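Local structure of possible metal-dependent hydrolase (Veillonella parvula, 3RPC) at residues I92-T97 and I109-I114. The protein is probably a zinc-dependent hydrolase of the metallo-beta-lactamase superfamily that binds two zinc ions in its presumed active site. Sequence-based numbering, arbitrary orientation.
Sequences IFVQNT and IDVRII
The ring of F93 and the side chain of R112 run side by side and point the same way, with ring and guanidinium planes 68° apart. F93 CE1 meets R112 CD obliquely at 3.9 Å, and I114 CG1 also comes obliquely to the ring, 4.2 Å from F93 CD1; F120 of strand 117-120 adds an edge-to-face ring contact. At the in-plane edge of the guanidinium sits the carboxylate of D110, gripped side-on: R112 NE reaches D110 OD1 at 3.0 Å, 30° out of the carboxylate plane, while NH2 takes the syn lone pair of OD2 in a salt bridge. The R112 chain, extended from CG to NE, carries the charged group past the ring to this partner two residues back. Strands 92-94 and 111-113 pair in parallel register, I92 with V111, F93 with R112 and V94 with I113. Four backbone bonds join them, from I92 N to D110 O, R112 N to I92 O, V94 N to R112 O and I114 N to V94 O. This is a beta-alpha-beta crossover through helix 97-105, placing 111-113 as the outermost strand, within this chain, of one sheet of the metallo-beta-lactamase fold, with 67-69 on the other side of 92-94. On the face toward the helix, V94 CG1 touches V111 CG1 at 3.7 Å, the two valines crossing at about a right angle, and I103 and K100 pack against V94. I113 CG1, anti to its carbonyl carbon (chi1 -59°), lies 3.9 Å from V94 CG2; its CD1 comes within 3.5 Å of T97 OG1 as the chain enters the helix. N96 N-caps that helix through OD1 to D99 N, and T97 OG1 hydrogen-bonds E116 of the second subunit.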
loop_
_atom_site.group_PDB
_atom_site.type_symbol
_atom_site.label_atom_id
_atom_site.label_comp_id
_atom_site.label_asym_id
_atom_site.label_seq_id
_atom_site.Cartn_x
_atom_site.Cartn_y
_atom_site.Cartn_z
ATOM N N ILE A 92 -9.489 14.879 -14.497
ATOM C CA ILE A 92 -8.474 13.830 -14.537
ATOM C C ILE A 92 -8.270 13.324 -13.119
ATOM O O ILE A 92 -7.909 14.094 -12.240
ATOM C CB ILE A 92 -7.117 14.368 -15.037
ATOM C CG1 ILE A 92 -7.298 15.322 -16.231
ATOM C CG2 ILE A 92 -6.161 13.218 -15.355
ATOM C CD1 ILE A 92 -7.939 14.682 -17.467
ATOM N N PHE A 93 -8.485 12.029 -12.907
ATOM C CA PHE A 93 -8.327 11.430 -11.589
ATOM C C PHE A 93 -6.946 10.804 -11.515
ATOM O O PHE A 93 -6.550 10.077 -12.418
ATOM C CB PHE A 93 -9.410 10.370 -11.367
ATOM C CG PHE A 93 -10.783 10.960 -11.197
ATOM C CD1 PHE A 93 -11.221 11.363 -9.950
ATOM C CD2 PHE A 93 -11.628 11.104 -12.283
ATOM C CE1 PHE A 93 -12.477 11.924 -9.784
ATOM C CE2 PHE A 93 -12.894 11.664 -12.127
ATOM C CZ PHE A 93 -13.318 12.067 -10.874
ATOM N N VAL A 94 -6.219 11.107 -10.447
ATOM C CA VAL A 94 -4.838 10.666 -10.304
ATOM C C VAL A 94 -4.588 10.100 -8.907
ATOM O O VAL A 94 -5.441 10.202 -8.027
ATOM C CB VAL A 94 -3.851 11.825 -10.585
ATOM C CG1 VAL A 94 -4.066 12.384 -11.992
ATOM C CG2 VAL A 94 -3.992 12.928 -9.528
ATOM N N GLN A 95 -3.426 9.478 -8.711
ATOM C CA GLN A 95 -3.159 8.733 -7.470
ATOM C C GLN A 95 -2.533 9.525 -6.329
ATOM O O GLN A 95 -2.634 9.128 -5.173
ATOM C CB GLN A 95 -2.259 7.516 -7.763
ATOM C CG GLN A 95 -0.827 7.897 -8.074
ATOM C CD GLN A 95 0.076 6.704 -8.353
ATOM O OE1 GLN A 95 -0.119 5.609 -7.815
ATOM N NE2 GLN A 95 1.085 6.923 -9.182
ATOM N N ASN A 96 -1.879 10.640 -6.640
ATOM C CA ASN A 96 -1.108 11.340 -5.625
ATOM C C ASN A 96 -0.769 12.757 -6.078
ATOM O O ASN A 96 -1.069 13.145 -7.209
ATOM C CB ASN A 96 0.150 10.545 -5.228
ATOM C CG ASN A 96 1.141 10.376 -6.372
ATOM O OD1 ASN A 96 1.145 11.145 -7.333
ATOM N ND2 ASN A 96 1.986 9.348 -6.275
ATOM N N THR A 97 -0.158 13.519 -5.182
ATOM C CA THR A 97 0.159 14.914 -5.466
ATOM C C THR A 97 1.189 15.054 -6.591
ATOM O O THR A 97 1.086 15.965 -7.413
ATOM C CB THR A 97 0.649 15.628 -4.201
ATOM O OG1 THR A 97 -0.400 15.600 -3.226
ATOM C CG2 THR A 97 1.009 17.084 -4.515
ATOM N N ILE A 109 -6.716 21.543 -16.074
ATOM C CA ILE A 109 -7.150 22.500 -15.055
ATOM C C ILE A 109 -8.025 21.895 -13.968
ATOM O O ILE A 109 -8.321 22.551 -12.972
ATOM C CB ILE A 109 -7.933 23.663 -15.687
ATOM C CG1 ILE A 109 -9.231 23.135 -16.307
ATOM C CG2 ILE A 109 -7.086 24.376 -16.734
ATOM C CD1 ILE A 109 -10.174 24.246 -16.768
ATOM N N ASP A 110 -8.425 20.639 -14.151
ATOM C CA ASP A 110 -9.279 19.964 -13.184
ATOM C C ASP A 110 -8.725 18.572 -12.889
ATOM O O ASP A 110 -9.229 17.572 -13.386
ATOM C CB ASP A 110 -10.712 19.885 -13.713
ATOM C CG ASP A 110 -11.687 19.344 -12.689
ATOM O OD1 ASP A 110 -11.272 19.099 -11.535
ATOM O OD2 ASP A 110 -12.877 19.184 -13.041
ATOM N N VAL A 111 -7.672 18.537 -12.086
ATOM C CA VAL A 111 -7.012 17.284 -11.720
ATOM C C VAL A 111 -7.335 16.959 -10.261
ATOM O O VAL A 111 -7.171 17.805 -9.379
ATOM C CB VAL A 111 -5.490 17.383 -11.931
ATOM C CG1 VAL A 111 -4.822 16.039 -11.630
ATOM C CG2 VAL A 111 -5.189 17.827 -13.367
ATOM N N ARG A 112 -7.785 15.729 -10.008
ATOM C CA ARG A 112 -8.329 15.354 -8.709
ATOM C C ARG A 112 -7.606 14.130 -8.174
ATOM O O ARG A 112 -7.613 13.078 -8.800
ATOM C CB ARG A 112 -9.828 15.040 -8.835
ATOM C CG ARG A 112 -10.643 16.140 -9.544
ATOM C CD ARG A 112 -12.148 15.823 -9.576
ATOM N NE ARG A 112 -12.863 16.801 -10.396
ATOM C CZ ARG A 112 -14.177 16.814 -10.595
ATOM N NH1 ARG A 112 -14.964 15.923 -10.013
ATOM N NH2 ARG A 112 -14.710 17.749 -11.372
ATOM N N ILE A 113 -7.001 14.281 -7.001
ATOM C CA ILE A 113 -6.294 13.187 -6.348
ATOM C C ILE A 113 -7.268 12.296 -5.594
ATOM O O ILE A 113 -8.038 12.778 -4.754
ATOM C CB ILE A 113 -5.273 13.717 -5.324
ATOM C CG1 ILE A 113 -4.261 14.630 -6.012
ATOM C CG2 ILE A 113 -4.558 12.544 -4.647
ATOM C CD1 ILE A 113 -3.439 15.479 -5.043
ATOM N N ILE A 114 -7.238 10.998 -5.892
ATOM C CA ILE A 114 -8.015 10.059 -5.094
ATOM C C ILE A 114 -7.191 9.680 -3.870
ATOM O O ILE A 114 -6.370 8.775 -3.924
ATOM C CB ILE A 114 -8.395 8.778 -5.875
ATOM C CG1 ILE A 114 -8.977 9.121 -7.248
ATOM C CG2 ILE A 114 -9.386 7.948 -5.073
ATOM C CD1 ILE A 114 -9.409 7.882 -8.045
#